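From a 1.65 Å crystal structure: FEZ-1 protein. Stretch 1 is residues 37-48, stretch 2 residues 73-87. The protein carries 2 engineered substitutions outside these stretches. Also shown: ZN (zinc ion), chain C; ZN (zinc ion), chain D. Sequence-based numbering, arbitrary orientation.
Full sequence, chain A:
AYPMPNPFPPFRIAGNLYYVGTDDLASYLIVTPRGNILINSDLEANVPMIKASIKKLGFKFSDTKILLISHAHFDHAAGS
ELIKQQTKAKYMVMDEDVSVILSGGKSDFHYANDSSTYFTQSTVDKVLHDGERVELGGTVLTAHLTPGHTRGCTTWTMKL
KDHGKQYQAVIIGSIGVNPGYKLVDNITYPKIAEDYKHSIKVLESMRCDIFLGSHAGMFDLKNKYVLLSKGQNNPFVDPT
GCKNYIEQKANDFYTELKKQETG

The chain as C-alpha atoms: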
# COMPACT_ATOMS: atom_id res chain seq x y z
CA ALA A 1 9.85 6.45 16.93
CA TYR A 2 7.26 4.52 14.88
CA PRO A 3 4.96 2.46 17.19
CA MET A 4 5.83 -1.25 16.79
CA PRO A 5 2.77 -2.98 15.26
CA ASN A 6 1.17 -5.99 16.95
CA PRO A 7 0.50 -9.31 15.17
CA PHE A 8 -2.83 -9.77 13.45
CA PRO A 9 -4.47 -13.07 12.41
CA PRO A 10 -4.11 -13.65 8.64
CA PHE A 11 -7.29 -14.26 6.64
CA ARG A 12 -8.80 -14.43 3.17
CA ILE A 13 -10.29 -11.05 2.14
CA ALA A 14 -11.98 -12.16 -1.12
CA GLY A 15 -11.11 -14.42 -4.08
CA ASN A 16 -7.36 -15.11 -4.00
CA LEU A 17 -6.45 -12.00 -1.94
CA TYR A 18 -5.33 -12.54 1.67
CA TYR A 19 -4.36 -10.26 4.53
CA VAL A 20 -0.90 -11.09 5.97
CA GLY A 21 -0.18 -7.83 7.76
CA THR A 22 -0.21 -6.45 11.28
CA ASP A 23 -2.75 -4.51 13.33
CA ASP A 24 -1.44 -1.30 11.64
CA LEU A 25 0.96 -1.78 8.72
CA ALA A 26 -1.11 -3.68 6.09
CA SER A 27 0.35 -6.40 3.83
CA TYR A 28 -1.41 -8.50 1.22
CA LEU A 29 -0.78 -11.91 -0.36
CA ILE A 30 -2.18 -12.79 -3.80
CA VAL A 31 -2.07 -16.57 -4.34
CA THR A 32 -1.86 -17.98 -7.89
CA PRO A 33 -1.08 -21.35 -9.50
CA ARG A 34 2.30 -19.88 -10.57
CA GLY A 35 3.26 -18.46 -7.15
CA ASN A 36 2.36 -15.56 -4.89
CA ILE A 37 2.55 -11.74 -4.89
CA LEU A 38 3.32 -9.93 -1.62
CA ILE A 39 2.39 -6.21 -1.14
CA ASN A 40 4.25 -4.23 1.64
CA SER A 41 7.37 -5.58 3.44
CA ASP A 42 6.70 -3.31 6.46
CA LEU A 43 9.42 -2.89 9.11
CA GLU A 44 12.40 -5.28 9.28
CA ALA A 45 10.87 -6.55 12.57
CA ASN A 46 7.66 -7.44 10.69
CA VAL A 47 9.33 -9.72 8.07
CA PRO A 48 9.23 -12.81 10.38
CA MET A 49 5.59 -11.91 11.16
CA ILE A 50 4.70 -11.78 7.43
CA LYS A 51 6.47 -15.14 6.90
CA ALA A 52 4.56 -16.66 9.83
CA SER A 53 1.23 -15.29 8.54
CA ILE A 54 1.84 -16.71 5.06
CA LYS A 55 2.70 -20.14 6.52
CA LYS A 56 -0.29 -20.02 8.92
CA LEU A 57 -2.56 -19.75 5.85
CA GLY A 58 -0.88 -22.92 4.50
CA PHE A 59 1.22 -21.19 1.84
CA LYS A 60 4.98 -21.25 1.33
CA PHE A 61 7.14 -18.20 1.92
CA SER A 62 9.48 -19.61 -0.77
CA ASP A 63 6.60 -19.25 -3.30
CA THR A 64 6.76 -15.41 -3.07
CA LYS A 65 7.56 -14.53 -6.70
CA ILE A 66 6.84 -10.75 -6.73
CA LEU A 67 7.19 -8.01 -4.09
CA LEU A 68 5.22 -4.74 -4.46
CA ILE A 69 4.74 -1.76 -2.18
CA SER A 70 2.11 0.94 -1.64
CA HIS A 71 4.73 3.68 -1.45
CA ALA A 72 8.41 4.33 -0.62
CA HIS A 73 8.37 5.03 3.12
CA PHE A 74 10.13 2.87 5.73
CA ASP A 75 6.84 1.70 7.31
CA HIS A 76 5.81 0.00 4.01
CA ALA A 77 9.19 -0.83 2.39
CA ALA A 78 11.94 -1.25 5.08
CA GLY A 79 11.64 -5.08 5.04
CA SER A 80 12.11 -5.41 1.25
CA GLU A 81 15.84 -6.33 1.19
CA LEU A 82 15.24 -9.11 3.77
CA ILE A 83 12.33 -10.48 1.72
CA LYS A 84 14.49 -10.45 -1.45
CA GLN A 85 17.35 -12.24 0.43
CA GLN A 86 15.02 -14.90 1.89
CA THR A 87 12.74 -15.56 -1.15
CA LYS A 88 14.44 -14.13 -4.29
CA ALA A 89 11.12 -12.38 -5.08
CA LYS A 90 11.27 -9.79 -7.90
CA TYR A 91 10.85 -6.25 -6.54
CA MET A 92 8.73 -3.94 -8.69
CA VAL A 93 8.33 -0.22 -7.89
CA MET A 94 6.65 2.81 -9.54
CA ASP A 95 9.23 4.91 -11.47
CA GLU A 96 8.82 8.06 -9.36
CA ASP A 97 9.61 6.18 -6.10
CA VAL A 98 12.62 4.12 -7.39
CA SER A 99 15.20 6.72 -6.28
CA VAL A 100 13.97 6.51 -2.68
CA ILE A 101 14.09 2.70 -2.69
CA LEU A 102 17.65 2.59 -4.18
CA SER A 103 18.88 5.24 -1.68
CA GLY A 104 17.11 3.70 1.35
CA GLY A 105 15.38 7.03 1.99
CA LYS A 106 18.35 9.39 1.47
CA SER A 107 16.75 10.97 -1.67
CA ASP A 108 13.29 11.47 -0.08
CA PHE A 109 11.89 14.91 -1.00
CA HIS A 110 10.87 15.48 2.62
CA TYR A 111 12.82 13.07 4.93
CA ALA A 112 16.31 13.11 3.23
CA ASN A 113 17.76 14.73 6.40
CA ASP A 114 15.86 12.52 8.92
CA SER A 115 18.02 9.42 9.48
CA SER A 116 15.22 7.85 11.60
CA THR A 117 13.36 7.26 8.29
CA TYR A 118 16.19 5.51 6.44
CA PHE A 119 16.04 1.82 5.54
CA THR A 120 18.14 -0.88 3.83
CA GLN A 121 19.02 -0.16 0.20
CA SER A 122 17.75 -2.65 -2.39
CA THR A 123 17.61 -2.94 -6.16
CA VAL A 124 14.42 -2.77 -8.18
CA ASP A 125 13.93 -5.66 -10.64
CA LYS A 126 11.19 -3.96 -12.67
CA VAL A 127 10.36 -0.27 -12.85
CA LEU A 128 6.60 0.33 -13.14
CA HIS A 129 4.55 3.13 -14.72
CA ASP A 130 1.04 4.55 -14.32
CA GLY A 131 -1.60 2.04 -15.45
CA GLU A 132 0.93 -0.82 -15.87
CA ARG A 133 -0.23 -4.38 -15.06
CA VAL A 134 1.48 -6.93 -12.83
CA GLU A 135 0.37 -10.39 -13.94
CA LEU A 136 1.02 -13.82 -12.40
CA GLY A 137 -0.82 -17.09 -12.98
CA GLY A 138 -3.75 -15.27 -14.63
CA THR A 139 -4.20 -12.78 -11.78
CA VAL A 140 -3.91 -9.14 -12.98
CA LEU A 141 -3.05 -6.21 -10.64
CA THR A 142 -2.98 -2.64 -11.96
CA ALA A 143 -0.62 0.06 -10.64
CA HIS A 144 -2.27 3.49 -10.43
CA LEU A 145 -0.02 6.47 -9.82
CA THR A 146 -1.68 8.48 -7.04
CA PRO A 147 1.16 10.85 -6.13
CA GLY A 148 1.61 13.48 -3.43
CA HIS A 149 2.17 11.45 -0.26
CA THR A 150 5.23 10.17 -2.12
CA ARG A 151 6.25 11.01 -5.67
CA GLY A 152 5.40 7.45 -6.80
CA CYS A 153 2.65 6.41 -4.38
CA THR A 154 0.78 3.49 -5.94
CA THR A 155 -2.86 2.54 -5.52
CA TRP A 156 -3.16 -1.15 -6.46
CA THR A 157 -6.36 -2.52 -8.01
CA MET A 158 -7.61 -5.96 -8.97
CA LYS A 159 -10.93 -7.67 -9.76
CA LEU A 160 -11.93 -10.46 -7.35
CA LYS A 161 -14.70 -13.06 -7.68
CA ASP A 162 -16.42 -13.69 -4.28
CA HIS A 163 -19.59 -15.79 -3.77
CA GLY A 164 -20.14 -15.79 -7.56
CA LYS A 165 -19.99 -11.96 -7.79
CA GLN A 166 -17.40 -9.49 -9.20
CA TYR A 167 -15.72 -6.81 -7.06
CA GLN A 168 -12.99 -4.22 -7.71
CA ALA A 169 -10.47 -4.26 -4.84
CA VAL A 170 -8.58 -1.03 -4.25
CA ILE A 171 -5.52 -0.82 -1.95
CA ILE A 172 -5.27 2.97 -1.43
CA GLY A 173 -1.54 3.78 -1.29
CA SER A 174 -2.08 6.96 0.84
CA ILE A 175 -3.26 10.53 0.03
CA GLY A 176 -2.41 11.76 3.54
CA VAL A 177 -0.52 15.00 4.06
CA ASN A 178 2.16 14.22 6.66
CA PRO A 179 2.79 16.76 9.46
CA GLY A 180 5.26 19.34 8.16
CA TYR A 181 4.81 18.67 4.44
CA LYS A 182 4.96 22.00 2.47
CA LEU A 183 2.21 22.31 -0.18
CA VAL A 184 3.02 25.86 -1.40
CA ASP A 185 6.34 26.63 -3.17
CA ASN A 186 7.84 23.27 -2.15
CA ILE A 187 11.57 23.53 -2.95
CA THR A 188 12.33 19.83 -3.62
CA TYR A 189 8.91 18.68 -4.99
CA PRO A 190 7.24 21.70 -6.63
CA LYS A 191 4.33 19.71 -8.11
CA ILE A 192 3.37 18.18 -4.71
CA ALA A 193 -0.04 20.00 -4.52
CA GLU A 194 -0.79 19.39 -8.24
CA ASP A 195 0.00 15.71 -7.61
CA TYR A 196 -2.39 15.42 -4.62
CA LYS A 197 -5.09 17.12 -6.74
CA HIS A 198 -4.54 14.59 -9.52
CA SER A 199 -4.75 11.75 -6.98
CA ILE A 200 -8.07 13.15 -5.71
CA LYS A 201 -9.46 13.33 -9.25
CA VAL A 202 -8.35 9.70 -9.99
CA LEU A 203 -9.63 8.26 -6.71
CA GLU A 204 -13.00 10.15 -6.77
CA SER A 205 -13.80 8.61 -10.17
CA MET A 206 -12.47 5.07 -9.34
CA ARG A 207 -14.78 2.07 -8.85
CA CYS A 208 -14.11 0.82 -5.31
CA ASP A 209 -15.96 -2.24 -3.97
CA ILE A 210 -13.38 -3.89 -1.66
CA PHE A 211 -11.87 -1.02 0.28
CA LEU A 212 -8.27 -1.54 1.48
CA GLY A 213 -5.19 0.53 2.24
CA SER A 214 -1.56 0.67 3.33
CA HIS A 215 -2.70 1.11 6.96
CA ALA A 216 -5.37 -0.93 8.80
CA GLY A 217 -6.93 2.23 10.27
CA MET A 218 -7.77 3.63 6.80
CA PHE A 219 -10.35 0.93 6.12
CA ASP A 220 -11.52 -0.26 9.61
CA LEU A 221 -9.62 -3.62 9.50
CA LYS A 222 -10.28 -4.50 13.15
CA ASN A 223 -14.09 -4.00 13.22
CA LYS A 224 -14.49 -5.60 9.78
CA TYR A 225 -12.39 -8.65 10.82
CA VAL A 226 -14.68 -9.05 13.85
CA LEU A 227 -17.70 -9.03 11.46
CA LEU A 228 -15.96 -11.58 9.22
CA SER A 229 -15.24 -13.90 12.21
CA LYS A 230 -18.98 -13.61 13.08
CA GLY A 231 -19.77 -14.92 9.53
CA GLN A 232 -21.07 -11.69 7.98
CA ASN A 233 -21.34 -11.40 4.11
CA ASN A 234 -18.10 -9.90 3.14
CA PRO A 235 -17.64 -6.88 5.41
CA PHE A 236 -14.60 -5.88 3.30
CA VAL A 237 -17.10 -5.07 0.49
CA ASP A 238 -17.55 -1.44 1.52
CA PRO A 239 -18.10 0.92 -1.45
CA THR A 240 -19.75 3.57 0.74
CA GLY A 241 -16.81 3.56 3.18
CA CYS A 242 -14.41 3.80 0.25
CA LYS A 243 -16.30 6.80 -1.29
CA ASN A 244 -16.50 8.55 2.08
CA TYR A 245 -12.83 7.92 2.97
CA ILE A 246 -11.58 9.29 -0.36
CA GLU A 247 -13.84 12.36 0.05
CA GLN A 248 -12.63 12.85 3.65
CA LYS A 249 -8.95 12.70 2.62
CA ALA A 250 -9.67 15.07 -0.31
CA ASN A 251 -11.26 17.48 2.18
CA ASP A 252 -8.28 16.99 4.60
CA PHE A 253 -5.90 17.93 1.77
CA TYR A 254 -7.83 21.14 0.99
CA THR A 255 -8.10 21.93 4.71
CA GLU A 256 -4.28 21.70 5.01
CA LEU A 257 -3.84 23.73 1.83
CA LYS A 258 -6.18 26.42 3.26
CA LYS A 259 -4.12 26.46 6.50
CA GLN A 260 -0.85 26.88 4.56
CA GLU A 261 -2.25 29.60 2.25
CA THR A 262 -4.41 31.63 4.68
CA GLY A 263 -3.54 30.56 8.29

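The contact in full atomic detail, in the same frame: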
# COMPACT_ATOMS: atom_id res chain seq x y z
N ILE A 37 2.13 -13.14 -4.90
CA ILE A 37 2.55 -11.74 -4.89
C ILE A 37 2.35 -11.22 -3.46
O ILE A 37 1.29 -11.47 -2.87
CB ILE A 37 1.72 -10.88 -5.85
CG1 ILE A 37 1.75 -11.44 -7.28
CG2 ILE A 37 2.14 -9.42 -5.79
CD1 ILE A 37 0.80 -10.76 -8.23
N LEU A 38 3.38 -10.57 -2.93
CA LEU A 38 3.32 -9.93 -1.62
C LEU A 38 3.36 -8.41 -1.80
O LEU A 38 4.21 -7.89 -2.56
CB LEU A 38 4.51 -10.40 -0.77
CG LEU A 38 4.62 -9.75 0.61
CD1 LEU A 38 3.45 -10.09 1.50
CD2 LEU A 38 5.92 -10.14 1.30
N ILE A 39 2.44 -7.70 -1.12
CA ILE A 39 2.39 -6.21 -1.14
C ILE A 39 2.68 -5.71 0.28
O ILE A 39 1.95 -6.10 1.16
CB ILE A 39 1.03 -5.69 -1.66
CG1 ILE A 39 0.57 -6.40 -2.93
CG2 ILE A 39 1.13 -4.19 -1.88
CD1 ILE A 39 -0.62 -5.75 -3.61
N ASN A 40 3.75 -4.91 0.41
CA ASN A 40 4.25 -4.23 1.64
C ASN A 40 5.13 -5.16 2.48
O ASN A 40 4.63 -6.11 2.99
CB ASN A 40 3.18 -3.45 2.41
CG ASN A 40 2.56 -2.35 1.57
OD1 ASN A 40 3.25 -1.64 0.89
ND2 ASN A 40 1.25 -2.21 1.65
N SER A 41 6.40 -4.80 2.64
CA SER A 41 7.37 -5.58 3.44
C SER A 41 7.42 -5.05 4.88
O SER A 41 7.98 -5.71 5.71
CB SER A 41 8.72 -5.53 2.80
OG SER A 41 9.06 -4.18 2.58
N ASP A 42 6.83 -3.87 5.11
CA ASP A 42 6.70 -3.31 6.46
C ASP A 42 8.08 -3.08 7.09
O ASP A 42 9.05 -2.82 6.41
CB ASP A 42 5.74 -4.17 7.28
CG ASP A 42 4.38 -4.39 6.62
OD1 ASP A 42 4.05 -3.60 5.71
OD2 ASP A 42 3.68 -5.33 7.04
N LEU A 43 8.13 -3.09 8.43
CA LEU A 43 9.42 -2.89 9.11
C LEU A 43 10.24 -4.19 9.05
O LEU A 43 9.66 -5.28 8.92
CB LEU A 43 9.16 -2.52 10.57
CG LEU A 43 8.26 -1.32 10.82
CD1 LEU A 43 7.98 -1.17 12.30
CD2 LEU A 43 8.87 -0.06 10.24
N GLU A 44 11.56 -4.08 9.21
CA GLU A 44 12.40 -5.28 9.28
C GLU A 44 11.86 -6.26 10.32
O GLU A 44 11.84 -7.48 10.09
CB GLU A 44 13.85 -4.91 9.61
CG GLU A 44 14.60 -4.31 8.46
CD GLU A 44 16.08 -4.12 8.76
OE1 GLU A 44 16.73 -3.29 8.10
OE2 GLU A 44 16.57 -4.79 9.70
N ALA A 45 11.43 -5.73 11.49
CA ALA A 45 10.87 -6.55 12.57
C ALA A 45 9.59 -7.29 12.15
O ALA A 45 9.22 -8.27 12.78
CB ALA A 45 10.59 -5.67 13.77
N ASN A 46 8.91 -6.82 11.10
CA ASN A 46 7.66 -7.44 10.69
C ASN A 46 7.89 -8.57 9.67
O ASN A 46 6.95 -9.31 9.40
CB ASN A 46 6.70 -6.42 10.08
CG ASN A 46 6.36 -5.29 11.02
OD1 ASN A 46 6.37 -4.13 10.61
ND2 ASN A 46 6.10 -5.59 12.29
N VAL A 47 9.09 -8.69 9.10
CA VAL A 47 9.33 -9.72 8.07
C VAL A 47 9.09 -11.12 8.64
O VAL A 47 8.39 -11.94 8.05
CB VAL A 47 10.71 -9.56 7.39
CG1 VAL A 47 11.04 -10.73 6.48
CG2 VAL A 47 10.78 -8.27 6.60
N PRO A 48 9.60 -11.50 9.84
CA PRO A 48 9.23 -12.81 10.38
C PRO A 48 7.73 -12.99 10.63
O PRO A 48 7.22 -14.11 10.55
CB PRO A 48 10.02 -12.92 11.70
CG PRO A 48 11.09 -11.88 11.58
CD PRO A 48 10.58 -10.79 10.66
N HIS A 73 8.05 4.62 1.77
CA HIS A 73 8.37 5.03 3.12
C HIS A 73 8.76 3.78 3.92
O HIS A 73 8.32 2.67 3.64
CB HIS A 73 7.22 5.77 3.79
CG HIS A 73 7.07 7.19 3.39
ND1 HIS A 73 5.85 7.89 3.50
CD2 HIS A 73 7.97 8.08 2.90
CE1 HIS A 73 6.05 9.13 3.10
NE2 HIS A 73 7.31 9.27 2.70
N PHE A 74 9.59 3.99 4.95
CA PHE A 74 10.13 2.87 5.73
C PHE A 74 9.04 1.95 6.29
O PHE A 74 9.27 0.73 6.40
CB PHE A 74 11.03 3.37 6.88
CG PHE A 74 10.27 4.00 8.01
CD1 PHE A 74 9.89 5.33 7.98
CD2 PHE A 74 9.87 3.24 9.10
CE1 PHE A 74 9.14 5.89 9.00
CE2 PHE A 74 9.13 3.80 10.13
CZ PHE A 74 8.76 5.12 10.08
N ASP A 75 7.87 2.50 6.65
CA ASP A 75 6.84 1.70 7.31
C ASP A 75 6.18 0.72 6.32
O ASP A 75 5.52 -0.20 6.78
CB ASP A 75 5.80 2.56 8.04
CG ASP A 75 5.07 3.59 7.20
OD1 ASP A 75 5.71 4.17 6.31
OD2 ASP A 75 3.87 3.86 7.48
N HIS A 76 6.34 0.93 5.01
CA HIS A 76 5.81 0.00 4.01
C HIS A 76 6.89 -0.80 3.29
O HIS A 76 6.58 -1.86 2.74
CB HIS A 76 4.91 0.76 3.01
CG HIS A 76 3.89 1.55 3.74
ND1 HIS A 76 2.84 0.97 4.41
CD2 HIS A 76 3.82 2.87 4.03
CE1 HIS A 76 2.16 1.89 5.06
NE2 HIS A 76 2.70 3.07 4.82
N ALA A 77 8.15 -0.32 3.30
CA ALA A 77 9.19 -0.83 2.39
C ALA A 77 10.49 -1.23 3.11
O ALA A 77 11.39 -1.71 2.44
CB ALA A 77 9.49 0.18 1.32
N ALA A 78 10.62 -1.00 4.42
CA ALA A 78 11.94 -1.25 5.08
C ALA A 78 12.36 -2.72 5.00
O ALA A 78 13.56 -3.02 4.92
CB ALA A 78 11.89 -0.82 6.52
N GLY A 79 11.39 -3.63 5.02
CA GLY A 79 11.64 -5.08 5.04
C GLY A 79 12.00 -5.68 3.68
O GLY A 79 12.21 -6.89 3.59
N SER A 80 12.06 -4.87 2.61
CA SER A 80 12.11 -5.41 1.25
C SER A 80 13.42 -6.18 1.00
O SER A 80 13.38 -7.25 0.40
CB SER A 80 11.87 -4.36 0.21
OG SER A 80 10.51 -3.90 0.30
N GLU A 81 14.55 -5.63 1.44
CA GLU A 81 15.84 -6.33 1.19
C GLU A 81 15.82 -7.73 1.84
O GLU A 81 16.24 -8.70 1.20
CB GLU A 81 17.03 -5.50 1.65
CG GLU A 81 18.37 -6.19 1.38
CD GLU A 81 18.67 -6.58 -0.06
OE1 GLU A 81 18.03 -6.05 -0.99
OE2 GLU A 81 19.59 -7.43 -0.26
N LEU A 82 15.34 -7.82 3.09
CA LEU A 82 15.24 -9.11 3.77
C LEU A 82 14.37 -10.08 2.98
O LEU A 82 14.70 -11.25 2.81
CB LEU A 82 14.64 -8.93 5.17
CG LEU A 82 15.54 -8.25 6.19
CD1 LEU A 82 14.70 -7.83 7.39
CD2 LEU A 82 16.66 -9.21 6.62
N ILE A 83 13.22 -9.60 2.48
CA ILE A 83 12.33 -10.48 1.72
C ILE A 83 13.04 -10.97 0.45
O ILE A 83 12.92 -12.14 0.11
CB ILE A 83 10.98 -9.80 1.44
CG1 ILE A 83 10.24 -9.63 2.77
CG2 ILE A 83 10.17 -10.60 0.42
CD1 ILE A 83 8.88 -9.03 2.70
N LYS A 84 13.76 -10.09 -0.23
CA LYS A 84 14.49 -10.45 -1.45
C LYS A 84 15.56 -11.50 -1.10
O LYS A 84 15.72 -12.48 -1.83
CB LYS A 84 15.14 -9.23 -2.10
CG LYS A 84 14.18 -8.20 -2.69
CD LYS A 84 14.88 -7.16 -3.51
CE LYS A 84 15.34 -7.68 -4.86
NZ LYS A 84 16.30 -6.76 -5.52
N GLN A 85 16.27 -11.30 0.01
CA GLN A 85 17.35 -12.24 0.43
C GLN A 85 16.77 -13.62 0.70
O GLN A 85 17.39 -14.64 0.36
CB GLN A 85 18.08 -11.73 1.68
CG GLN A 85 19.03 -10.57 1.39
CD GLN A 85 19.63 -9.92 2.62
OE1 GLN A 85 19.09 -9.98 3.72
NE2 GLN A 85 20.72 -9.20 2.41
N GLN A 86 15.60 -13.67 1.35
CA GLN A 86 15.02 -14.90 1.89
C GLN A 86 14.18 -15.64 0.85
O GLN A 86 14.00 -16.84 1.00
CB GLN A 86 14.20 -14.60 3.15
CG GLN A 86 15.07 -14.16 4.32
CD GLN A 86 14.30 -13.73 5.55
OE1 GLN A 86 13.23 -14.27 5.85
NE2 GLN A 86 14.80 -12.73 6.25
N THR A 87 13.70 -14.94 -0.19
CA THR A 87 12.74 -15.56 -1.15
C THR A 87 13.17 -15.43 -2.61
O THR A 87 12.59 -16.12 -3.46
CB THR A 87 11.34 -14.93 -1.06
OG1 THR A 87 11.39 -13.58 -1.55
CG2 THR A 87 10.77 -14.99 0.34
ZN ZN C . 2.49 4.69 6.21
ZN ZN D . 3.98 7.18 3.99
O HOH W 1 2.18 -1.66 5.05
O HOH W 2 15.54 -1.70 6.42
O HOH W 3 3.77 6.14 5.65

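Stretch 1 leaves a buried strand at residues 37-39, runs through a loop, and enters a helix that includes Val 47 and Pro 48. Stretch 2 holds two helical segments, one beginning at Phe 74 and the other spanning residues 80-87, joined through a type I turn from Ala 77 to Ser 80. The backbones come closest where the loop meets the end region of the first helical segment and the turn after it: the CA atoms of Asp 42 and His 76 lie 4.2 Å apart, and those of Glu 44 and Gly 79 lie 4.3 Å apart.

Main-chain hydrogen bonds fasten this junction. The carbonyl oxygen of His 76 accepts from two successive amides, with Ser 41 N to His 76 O at 2.9 Å and Asp 42 N to His 76 O at 3.1 Å. The bonding then reverses direction, as Gly 79 N donates to Asp 42 O at 2.8 Å. Asp 42 has phi/psi of 61/-154, an unusual conformation for a residue with a side chain. A CA-H...O contact, Asp 42 CA to Asp 75 O at 3.3 Å, is nearly straight at the hydrogen and gives that buried carbonyl some polar company, for it has no conventional partner.

Glycine suits position 79 because the loop lies directly against it. An ideal CB there would point toward stretch 1, 2.4 Å from Ser 41 O and 2.7 Å from Val 47 CG2, and would clash with both. Ser 41 is small enough to fit beside the turn, yet its hydroxyl can still bond: Ser 41 OG and Ser 80 OG share a hydrogen bond of 2.7 Å, in which either could be the donor. Its CB also meets a hydrocarbon neighbour, with Ser 41 CB 3.5 Å from Ile 83 CD1.

Ile 83 points toward stretch 1 and supplies a branched apolar surface. Ile 83 CD1 lies 3.5 Å from Leu 38 CD2, and Ile 83 CG1 lies 4.0 Å from Val 47 CG1. The branched side chain of Val 47 presents its other methyl to the second helix as well, with Val 47 CG2 4.0 Å from Leu 82 CD1. Nearer the first helical segment, Leu 43 CD2 approaches Phe 74 CD2 at 3.6 Å, at the ring edge and near its plane. Although the CA-to-CB bond of Leu 43 points away, its longer side chain brings this methyl to the ring.

Glu 44 suits the exposed margin, combining an aliphatic stem with a charged end. Glu 44 CG lies 3.7 Å from Leu 82 CD1, while water 2 donates to both Glu 44 OE1 at 2.6 Å and Ala 78 O at 2.8 Å, bridging the stretches.

Water 1 lies 2.8 Å from both Asp 42 OD1 and His 76 ND1, and accepts from the latter. Histidine suits this place because its two ring nitrogens can do different work: His 76 NE2 binds the chain C zinc at 2.1 Å, alongside Asp 75 OD2 at 2.0 Å. The packing thus abuts a metal site.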